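PDB 6RIW: ORF10 from Moritella marina, which supplies, in this fragment, the ketosynthase and chain length factor domains of a polyunsaturated fatty acid synthase, and probably condenses acyl chains carried on acyl carrier protein. Local coordinates for residues D326-A332 with P357-K363; L26-D31 with P391-N395; S518-R522 with I702-Q706; G709-E713 with Q736-V741; H189-A194 with I660-A664. One frame throughout, in Å; residues are numbered along the deposited sequence.

Contact 1: D326-A332 with P357-K363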
# COMPACT_ATOMS: atom_id res chain seq x y z
N ASP A 326 14.59 6.57 -28.93
CA ASP A 326 15.88 7.27 -28.89
C ASP A 326 16.58 7.18 -27.54
O ASP A 326 17.81 7.21 -27.49
CB ASP A 326 15.69 8.75 -29.23
CG ASP A 326 14.99 8.96 -30.55
OD1 ASP A 326 15.43 8.35 -31.55
OD2 ASP A 326 13.99 9.70 -30.59
N TYR A 327 15.81 7.09 -26.45
CA TYR A 327 16.36 7.19 -25.11
C TYR A 327 15.47 6.38 -24.19
O TYR A 327 14.25 6.38 -24.37
CB TYR A 327 16.42 8.65 -24.63
CG TYR A 327 16.82 8.77 -23.17
CD1 TYR A 327 18.14 8.62 -22.78
CD2 TYR A 327 15.87 9.02 -22.18
CE1 TYR A 327 18.51 8.71 -21.45
CE2 TYR A 327 16.23 9.12 -20.85
CZ TYR A 327 17.56 8.97 -20.49
OH TYR A 327 17.93 9.05 -19.16
N ILE A 328 16.06 5.70 -23.22
CA ILE A 328 15.30 4.97 -22.21
C ILE A 328 15.79 5.40 -20.83
O ILE A 328 16.98 5.30 -20.53
CB ILE A 328 15.43 3.45 -22.35
CG1 ILE A 328 14.86 3.00 -23.69
CG2 ILE A 328 14.72 2.74 -21.19
CD1 ILE A 328 15.25 1.60 -24.03
N GLU A 329 14.86 5.86 -19.99
CA GLU A 329 15.18 6.11 -18.60
C GLU A 329 15.03 4.79 -17.87
O GLU A 329 13.92 4.24 -17.79
CB GLU A 329 14.28 7.21 -18.03
CG GLU A 329 14.37 7.39 -16.51
CD GLU A 329 15.72 7.94 -16.01
OE1 GLU A 329 16.49 8.54 -16.81
OE2 GLU A 329 15.99 7.77 -14.80
N CYS A 330 16.15 4.23 -17.43
CA CYS A 330 16.18 2.86 -16.94
C CYS A 330 15.85 2.78 -15.46
O CYS A 330 15.91 3.77 -14.72
CB CYS A 330 17.56 2.23 -17.17
SG CYS A 330 17.95 2.12 -18.92
N HIS A 331 15.53 1.56 -15.04
CA HIS A 331 15.30 1.30 -13.62
C HIS A 331 16.60 1.36 -12.82
O HIS A 331 16.58 1.80 -11.66
CB HIS A 331 14.61 -0.05 -13.47
CG HIS A 331 14.54 -0.53 -12.06
ND1 HIS A 331 13.70 0.05 -11.13
CD2 HIS A 331 15.19 -1.53 -11.42
CE1 HIS A 331 13.85 -0.58 -9.97
NE2 HIS A 331 14.75 -1.54 -10.12
N ALA A 332 17.72 0.97 -13.44
CA ALA A 332 19.08 0.90 -12.88
C ALA A 332 19.28 1.56 -11.52
O ALA A 332 19.46 2.78 -11.43
CB ALA A 332 20.07 1.53 -13.85
N PRO A 357 19.24 2.61 -28.27
CA PRO A 357 18.88 3.89 -27.68
C PRO A 357 19.88 4.30 -26.61
O PRO A 357 20.55 3.47 -25.99
CB PRO A 357 17.48 3.65 -27.09
CG PRO A 357 17.39 2.18 -26.90
CD PRO A 357 18.23 1.57 -28.01
N LEU A 358 19.96 5.61 -26.39
CA LEU A 358 20.69 6.13 -25.25
C LEU A 358 20.01 5.67 -23.96
O LEU A 358 18.81 5.41 -23.95
CB LEU A 358 20.75 7.66 -25.30
CG LEU A 358 21.52 8.20 -26.51
CD1 LEU A 358 21.70 9.71 -26.43
CD2 LEU A 358 22.86 7.48 -26.65
N LEU A 359 20.79 5.57 -22.88
CA LEU A 359 20.30 5.04 -21.61
C LEU A 359 20.73 5.94 -20.47
O LEU A 359 21.80 6.56 -20.52
CB LEU A 359 20.83 3.63 -21.35
CG LEU A 359 20.79 2.56 -22.44
CD1 LEU A 359 21.62 1.36 -21.99
CD2 LEU A 359 19.35 2.14 -22.72
N GLY A 360 19.91 5.99 -19.41
CA GLY A 360 20.25 6.87 -18.31
C GLY A 360 19.47 6.49 -17.07
O GLY A 360 18.50 5.72 -17.14
N SER A 361 19.90 7.04 -15.92
CA SER A 361 19.24 6.78 -14.64
C SER A 361 19.37 7.97 -13.70
O SER A 361 20.47 8.29 -13.24
CB SER A 361 19.80 5.54 -13.96
OG SER A 361 19.04 5.28 -12.78
N VAL A 362 18.23 8.59 -13.37
CA VAL A 362 18.18 9.65 -12.37
C VAL A 362 18.35 9.12 -10.95
O VAL A 362 18.47 9.92 -10.01
CB VAL A 362 16.83 10.40 -12.53
CG1 VAL A 362 15.68 9.56 -11.97
CG2 VAL A 362 16.88 11.78 -11.86
N LYS A 363 18.36 7.80 -10.75
CA LYS A 363 18.72 7.30 -9.44
C LYS A 363 20.15 7.67 -9.06
O LYS A 363 20.48 7.74 -7.87
CB LYS A 363 18.51 5.78 -9.39
CG LYS A 363 17.03 5.39 -9.60
CD LYS A 363 16.78 3.95 -9.24
CE LYS A 363 15.28 3.58 -9.29
NZ LYS A 363 14.73 3.70 -10.66
O HOH W 1 12.30 2.09 -10.21
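Tyr327 lays its side chain across the neighbouring strand. Tyr327 CD1 is 3.8 Å from Leu358 CB, and Tyr327 OH reaches to 3.3 Å from Gly360 CA. A CB on Gly360 would clash with that hydroxyl. The Tyr327 OH donates to Glu329 OE1 (2.8 Å), while Glu329 OE2 accepts from Val362 N (2.8 Å). Lys380 of helix 374-387 forms a salt bridge with Glu329 OE1 and a hydrogen bond with Tyr327 OH. On the face of Ile328 and Leu359, Ile328 CD1 meets Pro357 CG at 3.6 Å; just past the strand, Cys330 SG packs on Leu359 CD2 at 4.0 Å.

Strands 327-329 and 358-360 run parallel, 17° apart. Their hydrogen bonds go both ways: Leu358 N to Asp326 O (2.9 Å), Ile328 N to Leu358 O (2.9 Å), Gly360 N to Ile328 O (3.2 Å) and Cys330 N to Gly360 O (2.8 Å).

Beyond the strands, Ser361 OG donates to Ala332 O (2.9 Å) and Lys363 NZ to His331 O (2.8 Å). Water 1 joins Lys363 NZ to His331 ND1. His331 also touches Cys196, and Lys363 touches His368, consistent with the Cys-His-His site of ketosynthases.

The two strands are the ends of a beta-alpha-beta unit. Its helix 336-350 covers Ile328, Cys330 and Leu359. Strand 432-439 pairs, also in parallel, with the other edge of 327-329, and helix 374-387 lies against Val362.

Contact 2: L26-D31 with P391-N395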
# COMPACT_ATOMS: atom_id res chain seq x y z
N LEU A 26 19.85 18.54 -12.82
CA LEU A 26 20.29 17.49 -13.73
C LEU A 26 21.30 18.02 -14.73
O LEU A 26 22.30 17.35 -15.04
CB LEU A 26 19.09 16.90 -14.48
CG LEU A 26 18.05 16.20 -13.59
CD1 LEU A 26 17.01 15.51 -14.45
CD2 LEU A 26 18.75 15.19 -12.72
N LEU A 27 21.04 19.21 -15.27
CA LEU A 27 21.96 19.79 -16.27
C LEU A 27 23.32 20.07 -15.67
O LEU A 27 24.33 20.01 -16.38
CB LEU A 27 21.37 21.08 -16.84
CG LEU A 27 20.03 21.01 -17.56
CD1 LEU A 27 19.61 22.41 -18.02
CD2 LEU A 27 20.12 20.07 -18.74
N GLU A 28 23.37 20.37 -14.37
CA GLU A 28 24.59 20.66 -13.64
C GLU A 28 25.20 19.43 -12.98
O GLU A 28 26.16 19.57 -12.23
CB GLU A 28 24.33 21.73 -12.57
CG GLU A 28 23.84 23.07 -13.09
CD GLU A 28 23.46 24.04 -11.97
OE1 GLU A 28 23.70 23.72 -10.79
OE2 GLU A 28 22.91 25.13 -12.27
N GLN A 29 24.62 18.24 -13.20
CA GLN A 29 25.13 16.99 -12.64
C GLN A 29 25.18 17.04 -11.11
O GLN A 29 26.09 16.50 -10.48
CB GLN A 29 26.50 16.63 -13.21
CG GLN A 29 26.51 16.58 -14.72
CD GLN A 29 27.78 15.95 -15.25
OE1 GLN A 29 28.30 14.98 -14.68
NE2 GLN A 29 28.29 16.49 -16.36
N GLN A 30 24.16 17.66 -10.52
CA GLN A 30 24.10 17.79 -9.07
C GLN A 30 23.85 16.44 -8.41
O GLN A 30 22.96 15.69 -8.81
CB GLN A 30 22.98 18.76 -8.68
CG GLN A 30 23.17 19.42 -7.34
CD GLN A 30 24.21 20.50 -7.41
OE1 GLN A 30 24.24 21.28 -8.37
NE2 GLN A 30 25.08 20.56 -6.41
N ASP A 31 24.63 16.14 -7.37
CA ASP A 31 24.39 15.00 -6.50
C ASP A 31 23.53 15.48 -5.33
O ASP A 31 23.95 16.36 -4.57
CB ASP A 31 25.72 14.43 -6.00
CG ASP A 31 25.56 13.08 -5.30
OD1 ASP A 31 24.46 12.75 -4.81
OD2 ASP A 31 26.57 12.36 -5.20
N PRO A 391 20.09 14.96 -20.00
CA PRO A 391 21.08 15.14 -18.93
C PRO A 391 21.92 13.89 -18.70
O PRO A 391 21.56 12.77 -19.07
CB PRO A 391 20.23 15.47 -17.70
CG PRO A 391 18.87 15.82 -18.24
CD PRO A 391 18.71 15.07 -19.52
N ALA A 392 23.05 14.10 -18.04
CA ALA A 392 23.97 13.03 -17.71
C ALA A 392 23.42 12.12 -16.61
O ALA A 392 22.61 12.53 -15.77
CB ALA A 392 25.31 13.61 -17.24
N THR A 393 23.90 10.88 -16.62
CA THR A 393 23.91 10.03 -15.43
C THR A 393 25.23 10.32 -14.71
O THR A 393 26.30 10.22 -15.32
CB THR A 393 23.81 8.56 -15.81
OG1 THR A 393 22.56 8.30 -16.46
CG2 THR A 393 23.97 7.65 -14.59
N ILE A 394 25.15 10.70 -13.43
CA ILE A 394 26.34 11.14 -12.71
C ILE A 394 27.06 9.94 -12.11
O ILE A 394 26.51 8.85 -11.97
CB ILE A 394 25.99 12.18 -11.63
CG1 ILE A 394 25.21 11.54 -10.49
CG2 ILE A 394 25.22 13.34 -12.25
CD1 ILE A 394 25.11 12.43 -9.26
N ASN A 395 28.34 10.15 -11.75
CA ASN A 395 29.21 9.18 -11.07
C ASN A 395 29.49 7.94 -11.90
O ASN A 395 29.88 6.90 -11.36
CB ASN A 395 28.64 8.76 -9.71
CG ASN A 395 28.48 9.93 -8.76
OD1 ASN A 395 27.49 10.01 -8.02
ND2 ASN A 395 29.44 10.85 -8.79
O HOH W 2 22.66 14.81 -14.12
O HOH W 3 23.85 16.71 -17.23
O HOH W 4 29.59 12.99 -12.13
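Leu26 is in the last turn of helix 19-27. Leu26 CB packs on Pro391 CB at 3.7 Å. Its carbonyl oxygen meets the loop through water: water 2 donates to Leu26 O (2.7 Å) and Ala392 O (2.8 Å), while water 3 donates to Leu26 O (2.8 Å) and accepts from Ala392 N (2.8 Å). Leu27 adds a loose apolar contact, CD2 to Pro391 CG at 4.5 Å.

Gln29 ends the helix in a Schellman motif, with positive phi and its N bonded back to Leu26 O (3.1 Å). After this turn the Gln29 side chain runs beside the loop. Gln29 CB lies 3.7 Å from Ile394 CG2, and Gln29 CD lies 3.9 Å from Ala392 CB. Gln30 contributes its backbone, with O 3.9 Å from Ile394 CD1. Asp31 CA is 3.8 Å from Ile394 CD1, so Ile394 fills the bend after the helix. The Asp31 carboxylate forms a salt bridge with Arg33.

No direct polar bond joins the segments; apolar packing and water hold them. The contact, within the ketosynthase half, sets the end of helix 19-27 against the loop that follows strand 389-390. Helix 363-366 lies beside both, with Asn365 touching Leu26 and Ile394.

Contact 3: S518-R522 with I702-Q706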
# COMPACT_ATOMS: atom_id res chain seq x y z
N SER A 518 -5.41 3.07 29.81
CA SER A 518 -5.24 4.10 28.78
C SER A 518 -6.23 3.92 27.64
O SER A 518 -6.76 4.90 27.10
CB SER A 518 -3.81 4.10 28.24
OG SER A 518 -2.89 4.40 29.28
N LEU A 519 -6.49 2.66 27.26
CA LEU A 519 -7.43 2.35 26.20
C LEU A 519 -8.89 2.41 26.66
O LEU A 519 -9.78 2.27 25.82
CB LEU A 519 -7.13 0.95 25.63
CG LEU A 519 -5.75 0.79 24.97
CD1 LEU A 519 -5.56 -0.67 24.50
CD2 LEU A 519 -5.68 1.73 23.77
N GLN A 520 -9.14 2.63 27.95
CA GLN A 520 -10.49 2.67 28.51
C GLN A 520 -11.25 1.37 28.23
O GLN A 520 -12.46 1.37 27.95
CB GLN A 520 -11.25 3.89 28.00
CG GLN A 520 -10.49 5.16 28.34
CD GLN A 520 -11.22 6.41 27.91
OE1 GLN A 520 -12.16 6.36 27.12
NE2 GLN A 520 -10.77 7.55 28.42
N LEU A 521 -10.55 0.26 28.34
CA LEU A 521 -11.11 -1.07 28.13
C LEU A 521 -11.11 -1.84 29.44
O LEU A 521 -10.06 -1.98 30.09
CB LEU A 521 -10.28 -1.86 27.09
CG LEU A 521 -10.39 -1.47 25.61
CD1 LEU A 521 -9.34 -2.21 24.79
CD2 LEU A 521 -11.79 -1.78 25.11
N ARG A 522 -12.27 -2.40 29.80
CA ARG A 522 -12.32 -3.30 30.94
C ARG A 522 -11.75 -4.67 30.61
O ARG A 522 -11.20 -5.35 31.48
CB ARG A 522 -13.76 -3.44 31.44
CG ARG A 522 -14.54 -2.13 31.45
CD ARG A 522 -15.83 -2.24 32.27
NE ARG A 522 -15.56 -2.29 33.71
CZ ARG A 522 -15.52 -1.23 34.51
NH1 ARG A 522 -15.74 -0.01 34.04
NH2 ARG A 522 -15.26 -1.40 35.81
N ILE A 702 -7.44 -2.34 17.42
CA ILE A 702 -8.46 -1.96 18.40
C ILE A 702 -8.19 -0.55 18.93
O ILE A 702 -9.10 0.30 19.01
CB ILE A 702 -8.55 -3.00 19.54
CG1 ILE A 702 -9.56 -4.11 19.23
CG2 ILE A 702 -9.12 -2.32 20.81
CD1 ILE A 702 -9.32 -4.87 17.95
N THR A 703 -6.93 -0.27 19.25
CA THR A 703 -6.50 1.07 19.66
C THR A 703 -6.87 2.13 18.63
O THR A 703 -7.44 3.18 18.96
CB THR A 703 -4.97 1.07 19.85
OG1 THR A 703 -4.63 0.15 20.89
CG2 THR A 703 -4.47 2.46 20.23
N LEU A 704 -6.55 1.88 17.36
CA LEU A 704 -6.84 2.84 16.30
C LEU A 704 -8.34 3.09 16.16
O LEU A 704 -8.79 4.24 16.10
CB LEU A 704 -6.26 2.33 14.97
CG LEU A 704 -6.65 3.15 13.74
CD1 LEU A 704 -6.22 4.62 13.91
CD2 LEU A 704 -6.06 2.55 12.47
N ARG A 705 -9.14 2.01 16.05
CA ARG A 705 -10.54 2.22 15.71
C ARG A 705 -11.33 2.78 16.87
O ARG A 705 -12.33 3.46 16.64
CB ARG A 705 -11.17 0.91 15.21
CG ARG A 705 -10.37 0.28 14.03
CD ARG A 705 -10.31 1.21 12.81
NE ARG A 705 -9.47 0.63 11.75
CZ ARG A 705 -9.33 1.13 10.53
NH1 ARG A 705 -9.99 2.24 10.16
NH2 ARG A 705 -8.52 0.52 9.66
N GLN A 706 -10.86 2.56 18.10
CA GLN A 706 -11.49 3.24 19.24
C GLN A 706 -11.47 4.75 19.10
O GLN A 706 -12.31 5.43 19.71
CB GLN A 706 -10.79 2.85 20.55
CG GLN A 706 -11.30 1.56 21.16
CD GLN A 706 -11.06 1.55 22.66
OE1 GLN A 706 -11.98 1.31 23.42
NE2 GLN A 706 -9.82 1.86 23.08
O HOH W 5 -13.23 1.86 25.51
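Leu519 and Gln706 bury the most surface here, and they bond to each other. Leu519 is near the C-terminal end of helix 513-519, and its carbonyl oxygen, at the helix end, accepts from a side chain of the other helix. Gln706 NE2 donates to Leu519 O at 2.8 Å with good geometry. Leu519 CD2 also comes within 3.4 Å of Thr703 OG1, a hydroxyl that bonds to Ile699 O one turn back in its own helix.

Leu521 is the third main residue. Leu521 CD1 packs on Ile702 CG2 at 4.0 Å, and Leu521 CD2 is 3.5 Å from Gln706 OE1. Gln520, between the two leucines, has positive phi in a Schellman motif, and this turn lets both leucines point toward the helix. Water 5 lies 2.6 Å from Gln520 O and 2.5 Å from Gln706 OE1.

The contact thus joins the end of helix 513-519 and its exit to one side of helix 699-706, in the chain length factor half. Another side of that helix carries Arg705, which packs against Trp739 and Phe838.

Contact 4: G709-E713 with Q736-V741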
# COMPACT_ATOMS: atom_id res chain seq x y z
N GLY A 709 -14.89 5.50 17.28
CA GLY A 709 -16.13 5.18 17.95
C GLY A 709 -15.95 4.01 18.89
O GLY A 709 -14.99 3.24 18.77
N PRO A 710 -16.89 3.82 19.82
CA PRO A 710 -16.74 2.77 20.84
C PRO A 710 -16.91 1.36 20.29
O PRO A 710 -17.82 1.09 19.50
CB PRO A 710 -17.85 3.10 21.86
CG PRO A 710 -18.85 3.91 21.09
CD PRO A 710 -18.08 4.65 20.03
N VAL A 711 -16.03 0.45 20.76
CA VAL A 711 -16.08 -0.97 20.42
C VAL A 711 -17.10 -1.67 21.31
O VAL A 711 -17.41 -1.21 22.42
CB VAL A 711 -14.68 -1.60 20.57
CG1 VAL A 711 -14.24 -1.69 22.04
CG2 VAL A 711 -14.59 -2.97 19.88
N ASN A 712 -17.64 -2.77 20.82
CA ASN A 712 -18.56 -3.62 21.59
C ASN A 712 -17.72 -4.62 22.38
O ASN A 712 -17.21 -5.59 21.83
CB ASN A 712 -19.53 -4.32 20.63
CG ASN A 712 -20.65 -5.08 21.37
OD1 ASN A 712 -20.46 -5.55 22.48
ND2 ASN A 712 -21.81 -5.21 20.72
N GLU A 713 -17.56 -4.37 23.69
CA GLU A 713 -16.68 -5.23 24.47
C GLU A 713 -17.27 -6.62 24.66
O GLU A 713 -16.53 -7.59 24.83
CB GLU A 713 -16.41 -4.59 25.83
CG GLU A 713 -15.04 -4.02 25.96
CD GLU A 713 -14.89 -3.21 27.23
OE1 GLU A 713 -15.37 -2.06 27.27
OE2 GLU A 713 -14.29 -3.73 28.19
N GLN A 736 -27.43 -0.62 16.21
CA GLN A 736 -26.25 -0.82 17.05
C GLN A 736 -25.41 0.45 17.12
O GLN A 736 -25.22 1.15 16.13
CB GLN A 736 -25.41 -1.96 16.49
CG GLN A 736 -26.09 -3.29 16.55
CD GLN A 736 -26.37 -3.69 17.96
OE1 GLN A 736 -27.53 -3.77 18.37
NE2 GLN A 736 -25.32 -3.90 18.74
N GLN A 737 -24.88 0.73 18.31
CA GLN A 737 -24.09 1.93 18.58
C GLN A 737 -22.60 1.65 18.76
O GLN A 737 -21.85 2.58 19.07
CB GLN A 737 -24.60 2.61 19.85
CG GLN A 737 -26.01 3.14 19.77
CD GLN A 737 -26.08 4.55 20.32
OE1 GLN A 737 -25.71 5.51 19.64
NE2 GLN A 737 -26.53 4.67 21.57
N GLN A 738 -22.16 0.40 18.63
CA GLN A 738 -20.77 0.03 18.83
C GLN A 738 -20.35 -0.92 17.72
O GLN A 738 -21.19 -1.67 17.19
CB GLN A 738 -20.56 -0.66 20.20
CG GLN A 738 -20.92 0.24 21.38
CD GLN A 738 -20.85 -0.47 22.72
OE1 GLN A 738 -21.01 -1.69 22.81
NE2 GLN A 738 -20.62 0.31 23.76
N TRP A 739 -19.06 -0.90 17.37
CA TRP A 739 -18.56 -1.77 16.30
C TRP A 739 -18.04 -3.09 16.88
O TRP A 739 -17.63 -3.18 18.04
CB TRP A 739 -17.47 -1.08 15.47
CG TRP A 739 -16.24 -0.63 16.23
CD1 TRP A 739 -16.09 0.54 16.92
CD2 TRP A 739 -15.00 -1.35 16.36
NE1 TRP A 739 -14.83 0.60 17.48
CE2 TRP A 739 -14.14 -0.54 17.16
CE3 TRP A 739 -14.53 -2.58 15.89
CZ2 TRP A 739 -12.85 -0.94 17.50
CZ3 TRP A 739 -13.25 -2.97 16.21
CH2 TRP A 739 -12.41 -2.14 17.01
N LEU A 740 -18.11 -4.14 16.06
CA LEU A 740 -17.72 -5.49 16.48
C LEU A 740 -16.35 -5.88 15.93
O LEU A 740 -16.06 -5.66 14.75
CB LEU A 740 -18.77 -6.50 16.02
CG LEU A 740 -20.15 -6.37 16.65
CD1 LEU A 740 -21.21 -6.99 15.70
CD2 LEU A 740 -20.12 -7.09 18.00
N VAL A 741 -15.53 -6.48 16.79
CA VAL A 741 -14.18 -6.89 16.38
C VAL A 741 -14.26 -8.13 15.49
O VAL A 741 -14.99 -9.10 15.79
CB VAL A 741 -13.31 -7.17 17.62
CG1 VAL A 741 -12.01 -7.83 17.21
CG2 VAL A 741 -13.02 -5.86 18.40
O HOH W 6 -16.52 -6.94 19.55
O HOH W 7 -22.58 -3.89 18.38
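Three direct hydrogen bonds hold the two loops together, in the chain length factor half. Asn712 N donates to Trp739 O (2.8 Å), and Trp739 N donates to Pro710 O (3.2 Å). These two flank Val711 and make a single bridge between the backbones. Trp739 NE1 also donates a hydrogen bond to Gly709 O at 2.9 Å, near the ring plane.

Water extends the network. Water 7 joins Asn712 ND2, Gln736 NE2 and Gln738 O. Water 6 links Asn712 O to Val741 N. Asn712 ND2 is also bonded to Ser716 O.

Val711 CG2 sits over the six-membered ring of Trp739, 3.5 Å from the centroid, a CH-pi contact. Val711 CG2 also meets Val741 CG2 at 3.6 Å. Phe807 stacks on the indole, and Phe838 meets it edge-to-face.

Backbone groups provide much of the bonding, so the two loops are pinned at one point, Val711 with Trp739, without forming a sheet. The Trp739 indole donates one hydrogen bond at the ring edge and takes Val711 CG2 over its face.

Contact 5: H189-A194 with I660-A664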
# COMPACT_ATOMS: atom_id res chain seq x y z
N HIS A 189 -10.71 7.35 -6.70
CA HIS A 189 -9.42 7.52 -6.04
C HIS A 189 -9.07 6.26 -5.27
O HIS A 189 -9.95 5.63 -4.67
CB HIS A 189 -9.38 8.74 -5.11
CG HIS A 189 -10.55 8.88 -4.19
ND1 HIS A 189 -10.54 8.43 -2.89
CD2 HIS A 189 -11.75 9.48 -4.37
CE1 HIS A 189 -11.70 8.71 -2.32
NE2 HIS A 189 -12.45 9.35 -3.19
N PHE A 190 -7.79 5.88 -5.33
CA PHE A 190 -7.24 4.82 -4.49
C PHE A 190 -5.73 4.95 -4.50
O PHE A 190 -5.15 5.70 -5.30
CB PHE A 190 -7.69 3.42 -4.94
CG PHE A 190 -7.30 3.05 -6.37
CD1 PHE A 190 -8.12 3.37 -7.44
CD2 PHE A 190 -6.13 2.32 -6.61
CE1 PHE A 190 -7.76 3.00 -8.77
CE2 PHE A 190 -5.78 1.92 -7.91
CZ PHE A 190 -6.59 2.27 -8.99
N ALA A 191 -5.09 4.27 -3.56
CA ALA A 191 -3.65 4.10 -3.53
C ALA A 191 -3.31 2.68 -3.98
O ALA A 191 -4.13 1.76 -3.88
CB ALA A 191 -3.08 4.37 -2.14
N LEU A 192 -2.09 2.51 -4.48
CA LEU A 192 -1.62 1.18 -4.86
C LEU A 192 -0.16 1.03 -4.46
O LEU A 192 0.54 2.02 -4.21
CB LEU A 192 -1.79 0.92 -6.37
CG LEU A 192 -0.98 1.78 -7.36
CD1 LEU A 192 0.46 1.28 -7.57
CD2 LEU A 192 -1.68 1.79 -8.72
N ASP A 193 0.30 -0.22 -4.42
CA ASP A 193 1.69 -0.55 -4.14
C ASP A 193 2.13 -1.59 -5.16
O ASP A 193 1.55 -2.68 -5.22
CB ASP A 193 1.84 -1.07 -2.70
CG ASP A 193 3.30 -1.41 -2.29
OD1 ASP A 193 4.28 -1.05 -2.99
OD2 ASP A 193 3.45 -2.04 -1.19
N ALA A 194 3.11 -1.23 -5.97
CA ALA A 194 3.84 -2.14 -6.84
C ALA A 194 5.34 -1.99 -6.60
O ALA A 194 6.14 -2.09 -7.53
CB ALA A 194 3.51 -1.89 -8.32
N ILE A 660 -0.66 -6.33 -7.57
CA ILE A 660 -0.49 -5.13 -6.75
C ILE A 660 -1.37 -5.19 -5.52
O ILE A 660 -2.33 -5.96 -5.45
CB ILE A 660 -0.82 -3.84 -7.53
CG1 ILE A 660 -2.29 -3.86 -7.98
CG2 ILE A 660 0.17 -3.60 -8.67
CD1 ILE A 660 -2.76 -2.54 -8.61
N THR A 661 -1.07 -4.34 -4.54
CA THR A 661 -2.06 -4.05 -3.51
C THR A 661 -2.82 -2.79 -3.89
O THR A 661 -2.31 -1.93 -4.62
CB THR A 661 -1.45 -3.92 -2.11
OG1 THR A 661 -0.59 -2.78 -2.05
CG2 THR A 661 -0.67 -5.17 -1.75
N VAL A 662 -4.05 -2.69 -3.39
CA VAL A 662 -4.94 -1.56 -3.61
C VAL A 662 -5.46 -1.18 -2.23
O VAL A 662 -5.92 -2.04 -1.48
CB VAL A 662 -6.12 -1.93 -4.53
CG1 VAL A 662 -7.13 -0.79 -4.59
CG2 VAL A 662 -5.61 -2.24 -5.95
N SER A 663 -5.36 0.10 -1.88
CA SER A 663 -5.76 0.57 -0.56
C SER A 663 -6.73 1.73 -0.70
O SER A 663 -6.41 2.75 -1.32
CB SER A 663 -4.53 0.98 0.27
OG SER A 663 -3.63 -0.12 0.40
N ALA A 664 -7.92 1.58 -0.14
CA ALA A 664 -8.89 2.67 -0.11
C ALA A 664 -9.74 2.54 1.14
O ALA A 664 -10.96 2.73 1.11
CB ALA A 664 -9.77 2.69 -1.38
O HOH W 8 1.17 -2.40 0.08
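Backbone hydrogen bonds come first. Strands 189-193 and 660-663 run antiparallel, with 148° between their directions. Ala191 and Ser663 form a hydrogen-bonded pair: Ala191 N to Ser663 O (3.0 Å) and Ser663 N to Ala191 O (2.9 Å). Asp193 and Thr661 form another: Asp193 N to Thr661 O (3.1 Å) and Thr661 N to Asp193 O (3.2 Å). Leu192 and Val662 lie between them as a non-hydrogen-bonded pair. Here Leu192 CA comes 3.2 Å from Thr661 O, a CA-H...O contact.

Apolar contacts flank the bonds. Phe190 CD2 meets Val662 CG1 at 3.8 Å. Ala194 CB meets Ile660 CG2 at 3.8 Å. Leu192 CB lies 4.2 Å from Ile660 CD1.

The polar side chains meet through water. Water 8 donates to Asp193 OD2 (2.6 Å) and lies 2.8 Å from Thr661 OG1. Asp193 OD1 also accepts from Ala195 N.

The pairing joins the ketosynthase half to the chain length factor half. Each strand leads into a helix, 198-211 or 668-682, and each has a parallel partner in its own half. This is the thiolase-fold dimer interface, where two central sheets become continuous, here made within one chain as a pseudodimer.

In the fold
From the N terminus, segment 26-31 opens contact 2 and segment 189-194 opens contact 5. Contact 1 then closes a short loop, lying within the spans of both. Segment 391-395 closes contact 2, which touches contact 1 through Thr393 and Ser361; both belong to the ketosynthase half. Segment 518-522 opens contact 3 in the chain length factor half. Contact 5 closes at 660-664, so it crosses contacts 2 and 3. Contact 3 closes at 702-706. Contact 4 follows as a short local closure and packs on contact 3. Contact 5 lies near the centre of the chain and joins the halves, with contacts 1 and 2 on the opposite side from 3 and 4.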